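Local coordinates for protein TbpB (Actinobacillus pleuropneumoniae, PDB 3HOL) that probably binds host transferrin at the bacterial surface, as the lipoprotein component of the receptor through which the bacterium acquires iron, at residues A[272-277]-A[288-293]; A[300-305]-A[325-330]; A[305-310]-A[316-321]; A[330-335]-A[379-384]. All coordinates share one frame; numbering follows the deposited sequence.

Interaction 1: A[272-277]-A[288-293]; sequences TVRIID and ISELNN
Ile-276 and Asn-293 point their side chains at each other from strand 272-282 and from the chain beyond strand 287-290, and the two meet at a slant rather than end-on. Ile-276 approaches with its gamma methyl: with CG1 beside the backbone N (chi1 -65°), CG2 is anti to it and lies 3.7 Å from Asn-293 OD1, with Asn-293 CB just behind at 4.1 Å from the same methyl. The delta methyl, Ile-276 CD1, also lies 3.9 Å from Asn-293 O. A branched hydrocarbon suits this buried spot because it packs against the amide while the amide's polar atoms are engaged locally: Asn-293 OD1 takes the backbone N-H of Gly-295, and its ND2 donates to the carbonyl of Asp-296. The two strands form a beta hairpin of the handle domain of the C-lobe, and these segments lie at its open end, where the chains splay. A second, polar approach bridges the gap there. The ends of Arg-274 and Glu-290 approach each other, yet NH2 of Arg-274 remains 4.4 Å from OE1 of Glu-290, beyond a salt bridge. A water sits at the guanidinium edge, in its plane, and gives a 2.9 Å hydrogen bond to Glu-290 OE2; its separation from Arg-274 NH2 is very short, so that link is doubtful in detail. The guanidinium is steadied from its own strand by a salt bridge from Arg-274 NE to Asp-277 OD1 at 2.9 Å, the carboxylate oxygen tilted 27° from the guanidinium plane, while Glu-290 OE1 has its stronger partner in Lys-112.

Interaction 2: A[300-305]-A[325-330]; sequences LIIDGK and KTMVAV
Leu-300 and Ala-329 make the more deeply buried of two apolar contacts here, with Leu-300 CD2 resting 4.1 Å from Ala-329 CB. The leucine extends away from its own backbone N (chi1 172°), which carries the isobutyl branch across to the facing strand, where the short methyl of alanine leaves room for it. Leu-291, Leu-309 and Phe-359 also touch this leucine, so this end belongs to a hydrophobic core. Two residues along each strand, Ile-302 CG2 comes to 4.2 Å from Met-327 CG; Ile-302 also rests on Ile-322 and Leu-344. Strands 299-302 and 305-308 form a small two-stranded hairpin that lies over the larger antiparallel sheet containing strand 325-332, so the contact is one of sheet against sheet within the handle domain, made by side chains alone. Toward the turn it becomes more exposed to solvent. Met-327 is partly exposed, and its flexible thioether bends back on itself at the border. Beyond it, Asp-303 and Lys-305, which belong to the hairpin tip, are exposed, as charged residues at a surface loop should be. The tip is a type I' turn closed by the 2.8 Å bond from Lys-305 N to Ile-302 O; Ile-302 N to Lys-305 O completes the hydrogen-bonded pair of this two-residue hairpin. Gly-304 suits its place in the turn because a beta carbon at its backbone angles would press on the carbonyl O of Asp-303.

Interaction 3: A[305-310]-A[316-321]; sequences KKIKLA and NKHTIE
Ala-310 O accepts a weak hydrogen bond from His-318 NE2, 3.3 Å long with an N-H...O angle of 153°, and the carbonyl oxygen lies at the ring edge, near its plane. Lys-308 O is also close to that nitrogen, but the angle is too poor for a bond. The chain bends between these two carbonyls: Leu-309 is the centre of an inverse gamma turn, with a weak bond from Ala-310 N to Lys-308 O. From the turn, Leu-309 lays CD2 over one face of the imidazole, 4.2 Å from the ring centroid in a CH-pi contact, so the ring is met on a face by hydrocarbon and at an edge by oxygen. His-318 turns its ring away from its own carbonyl carbon (chi1 -59°), which sends it across to the hairpin. Further along, Ile-307 sets CG2 4.1 Å from His-318 CB, and its CD1 slides past Ile-320 CG1 at the same distance, the two isoleucines running in opposite directions. At the exposed end of the contact the aliphatic chain of Lys-305, extended as far as CE and bent only at its end, crosses Ile-320 at about a right angle, its CE 3.6 Å from Ile-320 CG2; its methylenes cover hydrocarbon while the residue stays exposed. Strands 305-308 and 316-321 run nearly antiparallel, at 156°, but their axes stay 9.0 Å apart: they are facing members of two packed sheets of the handle domain. Because the bond to Ala-310 O is weak, the contact would at most mildly favour ring forms with a hydrogen on NE2.

Interaction 4: A[330-335]-A[379-384]; sequences VACCSN and IGTWDA
Thr-381 has the largest buried area in this contact, and its methyl is the part that touches: CG2 lies 3.8 Å from Cys-332 SG and 4.0 Å from Cys-333 SG, against both sulfurs of one disulfide. These cysteines are adjacent in sequence and bonded to each other, SG to SG at 2.0 Å, closing an eight-membered ring whose peptide bond is cis. Such a vicinal disulfide is compact and stiff, and here it turns its apolar sulfur surface to the barrel. The threonine divides its side chain accordingly. Its OG1 is directed away from its own backbone N (chi1 -175°) and bonds to Tyr-404 O and Asp-397 N on the barrel side, which leaves the methyl, held between the backbone N and carbonyl carbon, facing the sulfurs. Asp-383, two residues on along the same strand, points the same way but stops short of direct contact. A water spans the gap, donating to Asp-383 OD2 at 2.8 Å and to Val-330 O at 2.9 Å, while Asp-383 OD1 takes the backbone N-H of Ala-396 and a weak bond from Gln-343 of the handle. Strand 325-332 belongs to the handle domain and strand 375-387 to the C-lobe beta barrel, so these few atoms lie on the seam between the two. At this point the two segments meet by van der Waals contact, methyl on sulfur, the disulfide probably giving a stiff surface, and the polar link between them runs through water.

Overall arrangement
Interactions 1, 2 and 3 all lie in the handle domain, while interaction 4 joins it to the C-lobe barrel. Interactions 2 and 3 are one packing layer: the small hairpin of strands 299-302 and 305-308 on strands 325-332 and 315-322, neighbours in the larger sheet through backbone bonds such as His-318 N to Ala-329 O. Interaction 2 is buried and apolar, whereas interaction 3 reaches the surface and adds a histidine bond and lysine methylenes. Strand 325-332 runs on to the disulfide of interaction 4, also buried. Interaction 1 is partly buried; its facing charges stay beyond salt-bridge range, each with a direct partner of its own, and Leu-291 connects it to Leu-300 of interaction 2.

Interaction 1: A[272-277]-A[288-293]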
loop_
_atom_site.group_PDB
_atom_site.type_symbol
_atom_site.label_atom_id
_atom_site.label_comp_id
_atom_site.label_asym_id
_atom_site.label_seq_id
_atom_site.Cartn_x
_atom_site.Cartn_y
_atom_site.Cartn_z
ATOM N N THR A 272 -12.334 -0.150 -13.873
ATOM C CA THR A 272 -11.264 -0.629 -12.989
ATOM C C THR A 272 -11.538 -2.044 -12.532
ATOM O O THR A 272 -12.692 -2.514 -12.631
ATOM C CB THR A 272 -11.043 0.319 -11.778
ATOM O OG1 THR A 272 -12.247 0.372 -11.012
ATOM C CG2 THR A 272 -10.728 1.741 -12.229
ATOM N N VAL A 273 -10.477 -2.752 -12.096
ATOM C CA VAL A 273 -10.609 -4.034 -11.405
ATOM C C VAL A 273 -9.915 -3.968 -10.031
ATOM O O VAL A 273 -8.886 -3.301 -9.883
ATOM C CB VAL A 273 -9.948 -5.224 -12.183
ATOM C CG1 VAL A 273 -10.861 -5.725 -13.273
ATOM C CG2 VAL A 273 -8.540 -4.871 -12.750
ATOM N N ARG A 274 -10.441 -4.704 -9.051
ATOM C CA ARG A 274 -9.832 -4.716 -7.714
ATOM C C ARG A 274 -8.516 -5.505 -7.722
ATOM O O ARG A 274 -8.417 -6.580 -8.357
ATOM C CB ARG A 274 -10.780 -5.369 -6.730
ATOM C CG ARG A 274 -10.508 -5.122 -5.253
ATOM C CD ARG A 274 -11.606 -4.249 -4.678
ATOM N NE ARG A 274 -11.205 -3.908 -3.315
ATOM C CZ ARG A 274 -11.431 -2.742 -2.755
ATOM N NH1 ARG A 274 -12.079 -1.819 -3.441
ATOM N NH2 ARG A 274 -11.027 -2.525 -1.518
ATOM N N ILE A 275 -7.524 -4.995 -6.993
ATOM C CA ILE A 275 -6.282 -5.750 -6.763
ATOM C C ILE A 275 -6.091 -6.097 -5.292
ATOM O O ILE A 275 -5.406 -7.074 -4.971
ATOM C CB ILE A 275 -5.027 -5.012 -7.241
ATOM C CG1 ILE A 275 -4.965 -3.556 -6.698
ATOM C CG2 ILE A 275 -4.956 -5.056 -8.761
ATOM C CD1 ILE A 275 -3.495 -2.919 -6.778
ATOM N N ILE A 276 -6.668 -5.277 -4.400
ATOM C CA ILE A 276 -6.392 -5.423 -2.989
ATOM C C ILE A 276 -7.625 -5.215 -2.139
ATOM O O ILE A 276 -8.428 -4.312 -2.428
ATOM C CB ILE A 276 -5.347 -4.375 -2.563
ATOM C CG1 ILE A 276 -3.995 -4.633 -3.254
ATOM C CG2 ILE A 276 -5.205 -4.302 -1.036
ATOM C CD1 ILE A 276 -3.046 -3.382 -3.127
ATOM N N ASP A 277 -7.754 -6.027 -1.074
ATOM C CA ASP A 277 -8.652 -5.677 0.036
ATOM C C ASP A 277 -7.783 -5.462 1.267
ATOM O O ASP A 277 -6.872 -6.242 1.506
ATOM C CB ASP A 277 -9.658 -6.811 0.337
ATOM C CG ASP A 277 -10.622 -7.075 -0.824
ATOM O OD1 ASP A 277 -11.078 -6.086 -1.426
ATOM O OD2 ASP A 277 -10.870 -8.275 -1.149
ATOM N N ILE A 288 -16.516 0.606 9.377
ATOM C CA ILE A 288 -15.399 0.057 8.563
ATOM C C ILE A 288 -14.456 1.180 8.143
ATOM O O ILE A 288 -14.919 2.281 7.912
ATOM C CB ILE A 288 -15.934 -0.755 7.354
ATOM C CG1 ILE A 288 -14.840 -1.651 6.745
ATOM C CG2 ILE A 288 -16.544 0.145 6.276
ATOM C CD1 ILE A 288 -15.375 -2.967 6.191
ATOM N N SER A 289 -13.135 0.938 8.117
ATOM C CA SER A 289 -12.188 1.894 7.548
ATOM C C SER A 289 -11.100 1.172 6.726
ATOM O O SER A 289 -10.835 -0.014 6.954
ATOM C CB SER A 289 -11.573 2.792 8.627
ATOM O OG SER A 289 -10.710 2.067 9.473
ATOM N N GLU A 290 -10.514 1.894 5.773
ATOM C CA GLU A 290 -9.482 1.357 4.896
ATOM C C GLU A 290 -8.154 1.287 5.617
ATOM O O GLU A 290 -7.817 2.182 6.393
ATOM C CB GLU A 290 -9.354 2.255 3.656
ATOM C CG GLU A 290 -10.532 2.198 2.744
ATOM C CD GLU A 290 -10.794 0.809 2.168
ATOM O OE1 GLU A 290 -9.843 -0.017 1.932
ATOM O OE2 GLU A 290 -11.980 0.549 1.905
ATOM N N LEU A 291 -7.392 0.233 5.356
ATOM C CA LEU A 291 -6.000 0.130 5.798
ATOM C C LEU A 291 -5.077 0.432 4.640
ATOM O O LEU A 291 -5.367 0.049 3.507
ATOM C CB LEU A 291 -5.687 -1.303 6.276
ATOM C CG LEU A 291 -6.338 -1.698 7.602
ATOM C CD1 LEU A 291 -6.179 -3.232 7.843
ATOM C CD2 LEU A 291 -5.812 -0.858 8.812
ATOM N N ASN A 292 -3.944 1.083 4.906
ATOM C CA ASN A 292 -2.928 1.204 3.860
ATOM C C ASN A 292 -2.281 -0.149 3.535
ATOM O O ASN A 292 -1.773 -0.856 4.427
ATOM C CB ASN A 292 -1.860 2.216 4.280
ATOM C CG ASN A 292 -2.411 3.608 4.362
ATOM O OD1 ASN A 292 -3.315 3.986 3.592
ATOM N ND2 ASN A 292 -1.846 4.411 5.253
ATOM N N ASN A 293 -2.276 -0.517 2.264
ATOM C CA ASN A 293 -1.653 -1.794 1.896
ATOM C C ASN A 293 -1.059 -1.691 0.493
ATOM O O ASN A 293 -1.656 -1.028 -0.380
ATOM C CB ASN A 293 -2.697 -2.917 1.932
ATOM C CG ASN A 293 -2.060 -4.286 1.779
ATOM O OD1 ASN A 293 -1.923 -4.749 0.654
ATOM N ND2 ASN A 293 -1.580 -4.877 2.878
HETATM O O HOH W 1 -11.590 -0.146 -0.881
#

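Interaction 2: A[300-305]-A[325-330]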
loop_
_atom_site.group_PDB
_atom_site.type_symbol
_atom_site.label_atom_id
_atom_site.label_comp_id
_atom_site.label_asym_id
_atom_site.label_seq_id
_atom_site.Cartn_x
_atom_site.Cartn_y
_atom_site.Cartn_z
ATOM N N LEU A 300 0.694 -5.882 7.708
ATOM C CA LEU A 300 -0.442 -5.150 8.244
ATOM C C LEU A 300 0.113 -3.857 8.789
ATOM O O LEU A 300 0.982 -3.887 9.679
ATOM C CB LEU A 300 -1.130 -5.998 9.342
ATOM C CG LEU A 300 -2.237 -5.337 10.154
ATOM C CD1 LEU A 300 -3.505 -5.143 9.282
ATOM C CD2 LEU A 300 -2.561 -6.162 11.415
ATOM N N ILE A 301 -0.352 -2.723 8.260
ATOM C CA ILE A 301 0.181 -1.427 8.661
ATOM C C ILE A 301 -0.749 -0.786 9.676
ATOM O O ILE A 301 -1.871 -0.424 9.355
ATOM C CB ILE A 301 0.427 -0.473 7.411
ATOM C CG1 ILE A 301 1.267 -1.205 6.332
ATOM C CG2 ILE A 301 1.093 0.851 7.834
ATOM C CD1 ILE A 301 1.723 -0.327 5.123
ATOM N N ILE A 302 -0.264 -0.611 10.904
ATOM C CA ILE A 302 -1.081 0.003 11.965
ATOM C C ILE A 302 -0.469 1.309 12.411
ATOM O O ILE A 302 0.701 1.347 12.834
ATOM C CB ILE A 302 -1.271 -0.926 13.219
ATOM C CG1 ILE A 302 -1.843 -2.297 12.829
ATOM C CG2 ILE A 302 -2.142 -0.200 14.334
ATOM C CD1 ILE A 302 -3.164 -2.253 12.053
ATOM N N ASP A 303 -1.271 2.375 12.322
ATOM C CA ASP A 303 -0.848 3.726 12.672
ATOM C C ASP A 303 0.565 3.988 12.147
ATOM O O ASP A 303 1.447 4.454 12.892
ATOM C CB ASP A 303 -0.951 3.947 14.196
ATOM C CG ASP A 303 -0.572 5.351 14.611
ATOM O OD1 ASP A 303 -0.834 6.308 13.836
ATOM O OD2 ASP A 303 -0.001 5.496 15.716
ATOM N N GLY A 304 0.772 3.648 10.874
ATOM C CA GLY A 304 2.025 3.927 10.176
ATOM C C GLY A 304 3.080 2.838 10.251
ATOM O O GLY A 304 3.985 2.802 9.412
ATOM N N LYS A 305 2.975 1.940 11.233
ATOM C CA LYS A 305 4.014 0.906 11.451
ATOM C C LYS A 305 3.651 -0.465 10.833
ATOM O O LYS A 305 2.523 -0.955 10.991
ATOM C CB LYS A 305 4.319 0.770 12.950
ATOM C CG LYS A 305 5.449 -0.243 13.339
ATOM C CD LYS A 305 5.995 0.054 14.758
ATOM C CE LYS A 305 6.995 -0.994 15.264
ATOM N NZ LYS A 305 8.324 -0.984 14.564
ATOM N N LYS A 325 1.487 3.120 22.272
ATOM C CA LYS A 325 0.316 2.264 22.510
ATOM C C LYS A 325 0.743 0.845 22.214
ATOM O O LYS A 325 1.560 0.615 21.331
ATOM C CB LYS A 325 -0.861 2.648 21.609
ATOM C CG LYS A 325 -1.167 4.143 21.597
ATOM C CD LYS A 325 -2.613 4.427 21.236
ATOM C CE LYS A 325 -2.866 5.928 21.206
ATOM N NZ LYS A 325 -4.233 6.255 21.687
ATOM N N THR A 326 0.233 -0.114 22.979
ATOM C CA THR A 326 0.662 -1.490 22.769
ATOM C C THR A 326 -0.440 -2.246 22.018
ATOM O O THR A 326 -1.511 -2.576 22.567
ATOM C CB THR A 326 1.063 -2.190 24.065
ATOM O OG1 THR A 326 -0.119 -2.565 24.760
ATOM C CG2 THR A 326 1.847 -1.253 24.947
ATOM N N MET A 327 -0.161 -2.487 20.737
ATOM C CA MET A 327 -1.139 -3.079 19.826
ATOM C C MET A 327 -0.932 -4.579 19.758
ATOM O O MET A 327 0.201 -5.049 19.783
ATOM C CB MET A 327 -1.015 -2.459 18.435
ATOM C CG MET A 327 -1.279 -0.964 18.394
ATOM S SD MET A 327 -2.811 -0.428 19.174
ATOM C CE MET A 327 -4.074 -1.113 18.079
ATOM N N VAL A 328 -2.049 -5.311 19.675
ATOM C CA VAL A 328 -2.053 -6.761 19.610
ATOM C C VAL A 328 -2.881 -7.225 18.403
ATOM O O VAL A 328 -4.053 -6.866 18.260
ATOM C CB VAL A 328 -2.623 -7.391 20.934
ATOM C CG1 VAL A 328 -2.352 -8.896 20.998
ATOM C CG2 VAL A 328 -2.007 -6.715 22.161
ATOM N N ALA A 329 -2.260 -8.020 17.543
ATOM C CA ALA A 329 -2.970 -8.583 16.401
ATOM C C ALA A 329 -2.903 -10.088 16.487
ATOM O O ALA A 329 -1.856 -10.635 16.780
ATOM C CB ALA A 329 -2.365 -8.074 15.065
ATOM N N VAL A 330 -4.023 -10.754 16.222
ATOM C CA VAL A 330 -4.053 -12.209 16.129
ATOM C C VAL A 330 -4.502 -12.563 14.721
ATOM O O VAL A 330 -5.660 -12.334 14.344
ATOM C CB VAL A 330 -5.026 -12.846 17.171
ATOM C CG1 VAL A 330 -5.067 -14.350 16.986
ATOM C CG2 VAL A 330 -4.615 -12.501 18.599
#

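Interaction 3: A[305-310]-A[316-321]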
loop_
_atom_site.group_PDB
_atom_site.type_symbol
_atom_site.label_atom_id
_atom_site.label_comp_id
_atom_site.label_asym_id
_atom_site.label_seq_id
_atom_site.Cartn_x
_atom_site.Cartn_y
_atom_site.Cartn_z
ATOM N N LYS A 305 2.975 1.940 11.233
ATOM C CA LYS A 305 4.014 0.906 11.451
ATOM C C LYS A 305 3.651 -0.465 10.833
ATOM O O LYS A 305 2.523 -0.955 10.991
ATOM C CB LYS A 305 4.319 0.770 12.950
ATOM C CG LYS A 305 5.449 -0.243 13.339
ATOM C CD LYS A 305 5.995 0.054 14.758
ATOM C CE LYS A 305 6.995 -0.994 15.264
ATOM N NZ LYS A 305 8.324 -0.984 14.564
ATOM N N LYS A 306 4.618 -1.066 10.141
ATOM C CA LYS A 306 4.446 -2.343 9.469
ATOM C C LYS A 306 4.535 -3.516 10.451
ATOM O O LYS A 306 5.524 -3.635 11.186
ATOM C CB LYS A 306 5.505 -2.520 8.369
ATOM C CG LYS A 306 5.220 -1.732 7.070
ATOM C CD LYS A 306 6.353 -1.826 6.047
ATOM C CE LYS A 306 5.976 -1.069 4.747
ATOM N NZ LYS A 306 6.991 -1.240 3.658
ATOM N N ILE A 307 3.528 -4.379 10.448
ATOM C CA ILE A 307 3.568 -5.643 11.189
ATOM C C ILE A 307 3.646 -6.792 10.177
ATOM O O ILE A 307 2.800 -6.886 9.287
ATOM C CB ILE A 307 2.329 -5.809 12.109
ATOM C CG1 ILE A 307 2.140 -4.564 12.986
ATOM C CG2 ILE A 307 2.435 -7.066 12.950
ATOM C CD1 ILE A 307 0.910 -4.604 13.899
ATOM N N LYS A 308 4.692 -7.616 10.272
ATOM C CA LYS A 308 4.815 -8.774 9.379
ATOM C C LYS A 308 4.047 -9.945 9.994
ATOM O O LYS A 308 4.351 -10.406 11.097
ATOM C CB LYS A 308 6.284 -9.151 9.103
ATOM C CG LYS A 308 7.174 -8.033 8.536
ATOM C CD LYS A 308 7.290 -8.090 6.974
ATOM C CE LYS A 308 8.100 -6.896 6.364
ATOM N NZ LYS A 308 7.306 -5.651 5.998
ATOM N N LEU A 309 3.024 -10.394 9.287
ATOM C CA LEU A 309 2.176 -11.470 9.752
ATOM C C LEU A 309 2.779 -12.802 9.318
ATOM O O LEU A 309 2.439 -13.353 8.296
ATOM C CB LEU A 309 0.741 -11.286 9.225
ATOM C CG LEU A 309 0.081 -9.950 9.589
ATOM C CD1 LEU A 309 -1.364 -9.834 9.119
ATOM C CD2 LEU A 309 0.136 -9.718 11.103
ATOM N N ALA A 310 3.688 -13.325 10.117
ATOM C CA ALA A 310 4.232 -14.666 9.867
ATOM C C ALA A 310 4.270 -15.402 11.212
ATOM O O ALA A 310 4.362 -14.781 12.262
ATOM C CB ALA A 310 5.611 -14.562 9.227
ATOM N N ASN A 316 -1.520 -16.575 14.983
ATOM C CA ASN A 316 -0.345 -16.033 15.674
ATOM C C ASN A 316 -0.650 -14.647 16.226
ATOM O O ASN A 316 -1.211 -13.778 15.518
ATOM C CB ASN A 316 0.824 -15.914 14.705
ATOM C CG ASN A 316 1.249 -17.249 14.134
ATOM O OD1 ASN A 316 1.970 -18.001 14.778
ATOM N ND2 ASN A 316 0.828 -17.535 12.905
ATOM N N LYS A 317 -0.288 -14.457 17.489
ATOM C CA LYS A 317 -0.396 -13.170 18.165
ATOM C C LYS A 317 0.852 -12.300 17.979
ATOM O O LYS A 317 1.984 -12.765 18.136
ATOM C CB LYS A 317 -0.623 -13.381 19.663
ATOM C CG LYS A 317 -0.723 -12.059 20.455
ATOM C CD LYS A 317 -0.841 -12.254 21.968
ATOM C CE LYS A 317 -1.956 -13.206 22.349
ATOM N NZ LYS A 317 -3.206 -12.507 22.734
ATOM N N HIS A 318 0.634 -11.014 17.695
ATOM C CA HIS A 318 1.735 -10.061 17.539
ATOM C C HIS A 318 1.472 -8.897 18.464
ATOM O O HIS A 318 0.370 -8.337 18.484
ATOM C CB HIS A 318 1.859 -9.591 16.089
ATOM C CG HIS A 318 2.103 -10.698 15.105
ATOM N ND1 HIS A 318 1.080 -11.432 14.535
ATOM C CD2 HIS A 318 3.246 -11.185 14.578
ATOM C CE1 HIS A 318 1.583 -12.323 13.703
ATOM N NE2 HIS A 318 2.894 -12.186 13.702
ATOM N N THR A 319 2.473 -8.567 19.272
ATOM C CA THR A 319 2.342 -7.516 20.267
ATOM C C THR A 319 3.397 -6.501 19.927
ATOM O O THR A 319 4.584 -6.806 19.995
ATOM C CB THR A 319 2.573 -8.078 21.677
ATOM O OG1 THR A 319 1.789 -9.260 21.827
ATOM C CG2 THR A 319 2.172 -7.073 22.742
ATOM N N ILE A 320 2.963 -5.317 19.504
ATOM C CA ILE A 320 3.872 -4.318 18.943
ATOM C C ILE A 320 3.559 -2.946 19.541
ATOM O O ILE A 320 2.392 -2.601 19.691
ATOM C CB ILE A 320 3.759 -4.248 17.376
ATOM C CG1 ILE A 320 3.711 -5.650 16.727
ATOM C CG2 ILE A 320 4.867 -3.403 16.791
ATOM C CD1 ILE A 320 4.989 -6.516 16.846
ATOM N N GLU A 321 4.611 -2.190 19.883
ATOM C CA GLU A 321 4.483 -0.824 20.398
ATOM C C GLU A 321 4.511 0.146 19.246
ATOM O O GLU A 321 5.436 0.124 18.427
ATOM C CB GLU A 321 5.609 -0.460 21.381
ATOM C CG GLU A 321 5.190 -0.460 22.843
ATOM C CD GLU A 321 5.087 -1.863 23.401
ATOM O OE1 GLU A 321 4.613 -2.025 24.545
ATOM O OE2 GLU A 321 5.474 -2.822 22.694
#

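Interaction 4: A[330-335]-A[379-384]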
loop_
_atom_site.group_PDB
_atom_site.type_symbol
_atom_site.label_atom_id
_atom_site.label_comp_id
_atom_site.label_asym_id
_atom_site.label_seq_id
_atom_site.Cartn_x
_atom_site.Cartn_y
_atom_site.Cartn_z
ATOM N N VAL A 330 -4.023 -10.754 16.222
ATOM C CA VAL A 330 -4.053 -12.209 16.129
ATOM C C VAL A 330 -4.502 -12.563 14.721
ATOM O O VAL A 330 -5.660 -12.334 14.344
ATOM C CB VAL A 330 -5.026 -12.846 17.171
ATOM C CG1 VAL A 330 -5.067 -14.350 16.986
ATOM C CG2 VAL A 330 -4.615 -12.501 18.599
ATOM N N ALA A 331 -3.607 -13.135 13.945
ATOM C CA ALA A 331 -3.816 -13.248 12.520
ATOM C C ALA A 331 -3.980 -14.699 12.139
ATOM O O ALA A 331 -3.261 -15.555 12.672
ATOM C CB ALA A 331 -2.608 -12.660 11.781
ATOM N N CYS A 332 -4.889 -14.950 11.201
ATOM C CA CYS A 332 -5.188 -16.267 10.653
ATOM C C CYS A 332 -4.931 -16.172 9.155
ATOM O O CYS A 332 -5.160 -15.104 8.576
ATOM C CB CYS A 332 -6.679 -16.593 10.884
ATOM S SG CYS A 332 -7.126 -18.372 10.836
ATOM N N CYS A 333 -4.513 -17.238 8.480
ATOM C CA CYS A 333 -4.308 -18.594 9.005
ATOM C C CYS A 333 -3.040 -19.208 8.375
ATOM O O CYS A 333 -2.637 -18.829 7.260
ATOM C CB CYS A 333 -5.493 -19.483 8.600
ATOM S SG CYS A 333 -7.158 -18.797 8.879
ATOM N N SER A 334 -2.452 -20.200 9.050
ATOM C CA SER A 334 -1.237 -20.887 8.541
ATOM C C SER A 334 -1.424 -21.575 7.162
ATOM O O SER A 334 -0.467 -21.814 6.446
ATOM C CB SER A 334 -0.738 -21.920 9.589
ATOM O OG SER A 334 -1.761 -22.866 9.853
ATOM N N ASN A 335 -2.659 -21.875 6.790
ATOM C CA ASN A 335 -2.946 -22.535 5.522
ATOM C C ASN A 335 -3.414 -21.586 4.403
ATOM O O ASN A 335 -3.808 -22.040 3.319
ATOM C CB ASN A 335 -3.968 -23.662 5.730
ATOM C CG ASN A 335 -5.379 -23.137 6.063
ATOM O OD1 ASN A 335 -5.546 -22.148 6.768
ATOM N ND2 ASN A 335 -6.379 -23.819 5.568
ATOM N N ILE A 379 -13.483 -24.345 2.659
ATOM C CA ILE A 379 -13.575 -24.528 4.110
ATOM C C ILE A 379 -12.563 -23.625 4.852
ATOM O O ILE A 379 -11.389 -23.589 4.515
ATOM C CB ILE A 379 -13.264 -26.014 4.540
ATOM C CG1 ILE A 379 -14.207 -27.014 3.868
ATOM C CG2 ILE A 379 -13.311 -26.170 6.074
ATOM C CD1 ILE A 379 -15.677 -26.832 4.221
ATOM N N GLY A 380 -13.006 -22.963 5.906
ATOM C CA GLY A 380 -12.092 -22.154 6.701
ATOM C C GLY A 380 -12.716 -21.832 8.031
ATOM O O GLY A 380 -13.429 -22.662 8.616
ATOM N N THR A 381 -12.452 -20.621 8.513
ATOM C CA THR A 381 -12.918 -20.207 9.824
ATOM C C THR A 381 -13.241 -18.692 9.802
ATOM O O THR A 381 -13.226 -18.085 8.736
ATOM C CB THR A 381 -11.916 -20.637 10.917
ATOM O OG1 THR A 381 -12.442 -20.323 12.198
ATOM C CG2 THR A 381 -10.538 -19.966 10.770
ATOM N N TRP A 382 -13.531 -18.098 10.956
ATOM C CA TRP A 382 -13.895 -16.699 10.987
ATOM C C TRP A 382 -13.630 -16.112 12.365
ATOM O O TRP A 382 -13.355 -16.843 13.316
ATOM C CB TRP A 382 -15.343 -16.510 10.506
ATOM C CG TRP A 382 -16.436 -17.223 11.305
ATOM C CD1 TRP A 382 -16.448 -18.527 11.746
ATOM C CD2 TRP A 382 -17.689 -16.652 11.724
ATOM N NE1 TRP A 382 -17.639 -18.805 12.407
ATOM C CE2 TRP A 382 -18.406 -17.666 12.425
ATOM C CE3 TRP A 382 -18.280 -15.383 11.566
ATOM C CZ2 TRP A 382 -19.677 -17.438 12.969
ATOM C CZ3 TRP A 382 -19.530 -15.152 12.105
ATOM C CH2 TRP A 382 -20.224 -16.176 12.804
ATOM N N ASP A 383 -13.625 -14.783 12.427
ATOM C CA ASP A 383 -13.576 -13.983 13.659
ATOM C C ASP A 383 -14.753 -13.009 13.557
ATOM O O ASP A 383 -15.038 -12.448 12.476
ATOM C CB ASP A 383 -12.263 -13.187 13.779
ATOM C CG ASP A 383 -11.074 -14.045 14.118
ATOM O OD1 ASP A 383 -10.998 -14.546 15.259
ATOM O OD2 ASP A 383 -10.183 -14.215 13.253
ATOM N N ALA A 384 -15.443 -12.814 14.673
ATOM C CA ALA A 384 -16.673 -12.055 14.673
ATOM C C ALA A 384 -17.067 -11.646 16.079
ATOM O O ALA A 384 -16.665 -12.264 17.070
ATOM C CB ALA A 384 -17.818 -12.855 14.032
HETATM O O HOH W 2 -7.465 -14.597 13.913
#